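Side-chain contact in S-locus protein 11 (PDB 5GYY), which probably acts as the secreted, cysteine-rich pollen ligand that the stigma receptor kinase recognises in Brassica self-incompatibility: residues C[46-49]-C[50-54]. Residues are numbered along the deposited sequence; the frame is centred on the assembly and turned at random.
Sequences SPFR and TRYCD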
loop_
_atom_site.group_PDB
_atom_site.type_symbol
_atom_site.label_atom_id
_atom_site.label_comp_id
_atom_site.label_asym_id
_atom_site.label_seq_id
_atom_site.Cartn_x
_atom_site.Cartn_y
_atom_site.Cartn_z
ATOM N N SER C 46 4.051 -12.344 -3.394
ATOM C CA SER C 46 3.638 -11.067 -3.960
ATOM C C SER C 46 3.028 -9.998 -3.028
ATOM O O SER C 46 2.059 -9.332 -3.407
ATOM C CB SER C 46 2.653 -11.359 -5.095
ATOM O OG SER C 46 2.371 -10.179 -5.785
ATOM N N PRO C 47 3.562 -9.834 -1.807
ATOM C CA PRO C 47 3.005 -8.747 -0.997
ATOM C C PRO C 47 3.627 -7.404 -1.372
ATOM O O PRO C 47 4.558 -7.360 -2.188
ATOM C CB PRO C 47 3.455 -9.127 0.410
ATOM C CG PRO C 47 4.783 -9.713 0.179
ATOM C CD PRO C 47 4.656 -10.515 -1.098
ATOM N N PHE C 48 3.096 -6.323 -0.804
ATOM C CA PHE C 48 3.650 -4.980 -0.997
ATOM C C PHE C 48 3.752 -4.561 -2.474
ATOM O O PHE C 48 4.670 -3.844 -2.846
ATOM C CB PHE C 48 5.037 -4.880 -0.321
ATOM C CG PHE C 48 5.066 -5.377 1.117
ATOM C CD1 PHE C 48 4.001 -5.133 1.980
ATOM C CD2 PHE C 48 6.138 -6.131 1.585
ATOM C CE1 PHE C 48 4.026 -5.591 3.289
ATOM C CE2 PHE C 48 6.173 -6.590 2.888
ATOM C CZ PHE C 48 5.121 -6.323 3.745
ATOM N N ARG C 49 2.804 -4.995 -3.301
ATOM C CA ARG C 49 2.789 -4.686 -4.747
ATOM C C ARG C 49 4.111 -5.039 -5.467
ATOM O O ARG C 49 4.522 -4.375 -6.441
ATOM C CB ARG C 49 2.416 -3.212 -4.998
ATOM C CG ARG C 49 1.836 -2.954 -6.389
ATOM C CD ARG C 49 1.633 -1.467 -6.702
ATOM N NE ARG C 49 2.882 -0.714 -6.853
ATOM C CZ ARG C 49 3.851 -1.008 -7.719
ATOM N NH1 ARG C 49 3.729 -2.044 -8.522
ATOM N NH2 ARG C 49 4.952 -0.269 -7.782
ATOM N N THR C 50 4.749 -6.107 -4.994
ATOM C CA THR C 50 6.068 -6.526 -5.468
ATOM C C THR C 50 6.080 -8.027 -5.706
ATOM O O THR C 50 5.537 -8.767 -4.918
ATOM C CB THR C 50 7.142 -6.187 -4.413
ATOM O OG1 THR C 50 7.142 -4.773 -4.193
ATOM C CG2 THR C 50 8.541 -6.646 -4.860
ATOM N N ARG C 51 6.658 -8.460 -6.815
ATOM C CA ARG C 51 6.847 -9.875 -7.067
ATOM C C ARG C 51 8.231 -10.272 -6.547
ATOM O O ARG C 51 9.258 -9.768 -7.026
ATOM C CB ARG C 51 6.749 -10.186 -8.559
ATOM C CG ARG C 51 6.637 -11.678 -8.877
ATOM C CD ARG C 51 6.788 -11.950 -10.357
ATOM N NE ARG C 51 8.054 -11.451 -10.892
ATOM C CZ ARG C 51 8.353 -11.438 -12.188
ATOM N NH1 ARG C 51 7.462 -11.869 -13.078
ATOM N NH2 ARG C 51 9.531 -10.976 -12.602
ATOM N N TYR C 52 8.258 -11.174 -5.575
ATOM C CA TYR C 52 9.528 -11.687 -5.036
ATOM C C TYR C 52 9.829 -13.025 -5.651
ATOM O O TYR C 52 9.092 -13.988 -5.436
ATOM C CB TYR C 52 9.484 -11.820 -3.507
ATOM C CG TYR C 52 9.316 -10.492 -2.790
ATOM C CD1 TYR C 52 10.414 -9.835 -2.238
ATOM C CD2 TYR C 52 8.060 -9.895 -2.668
ATOM C CE1 TYR C 52 10.269 -8.621 -1.585
ATOM C CE2 TYR C 52 7.896 -8.688 -2.012
ATOM C CZ TYR C 52 9.007 -8.050 -1.477
ATOM O OH TYR C 52 8.847 -6.847 -0.831
ATOM N N CYS C 53 10.871 -13.082 -6.471
ATOM C CA CYS C 53 11.346 -14.385 -6.947
ATOM C C CYS C 53 12.455 -14.937 -6.036
ATOM O O CYS C 53 13.458 -14.263 -5.783
ATOM C CB CYS C 53 11.849 -14.305 -8.384
ATOM S SG CYS C 53 10.618 -13.785 -9.559
ATOM N N ASP C 54 12.247 -16.150 -5.524
ATOM C CA ASP C 54 13.263 -16.866 -4.744
ATOM C C ASP C 54 13.722 -18.087 -5.516
ATOM O O ASP C 54 13.012 -19.089 -5.578
ATOM C CB ASP C 54 12.705 -17.299 -3.386
ATOM C CG ASP C 54 12.779 -16.199 -2.349
ATOM O OD1 ASP C 54 13.706 -15.360 -2.426
ATOM O OD2 ASP C 54 11.896 -16.148 -1.472
#
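Tyr-52 lies with its ring edge against Pro-47 and its hydroxyl at the edge of the Phe-48 ring. The Pro-47 ring crosses the tyrosine at about a right angle, CD of Pro-47 standing 3.8 Å from CD2 of Tyr-52, and the carbonyl O of Pro-47 meets CE2 of Tyr-52 at 3.6 Å, close to the ring plane. CG2 of Thr-50 sits over one face of the Tyr-52 ring, 3.5 Å above its plane and offset to the rim. OH of Tyr-52 meets the Phe-48 ring in its plane, 3.7 Å from CD2 of Phe-48, while CB of Pro-47 lies over a face of the same ring. The segment 46-49 is the turn of the hairpin joining strands 41-45 and 50-57 in this defensin-like, disulfide-braced fold; Phe-48 and Arg-49 both adopt left-handed backbone angles there. Thr-50 closes the turn twice: its N donates to O of Pro-47 (3.1 Å), and chi1 of -60° sets its OG1 beside the backbone N, where it donates to O of Phe-48 (3.0 Å), and turns CG2 to the face of Tyr-52; both donors lie above the carbonyl planes. A CA-H...O contact runs from CA of Ser-46 to O of Thr-50 at 3.1 Å. The Tyr-52 hydroxyl is hydrogen-bonded to the backbone of a chain of another protein, an aromatic side chain of which meets Phe-48 edge-to-face.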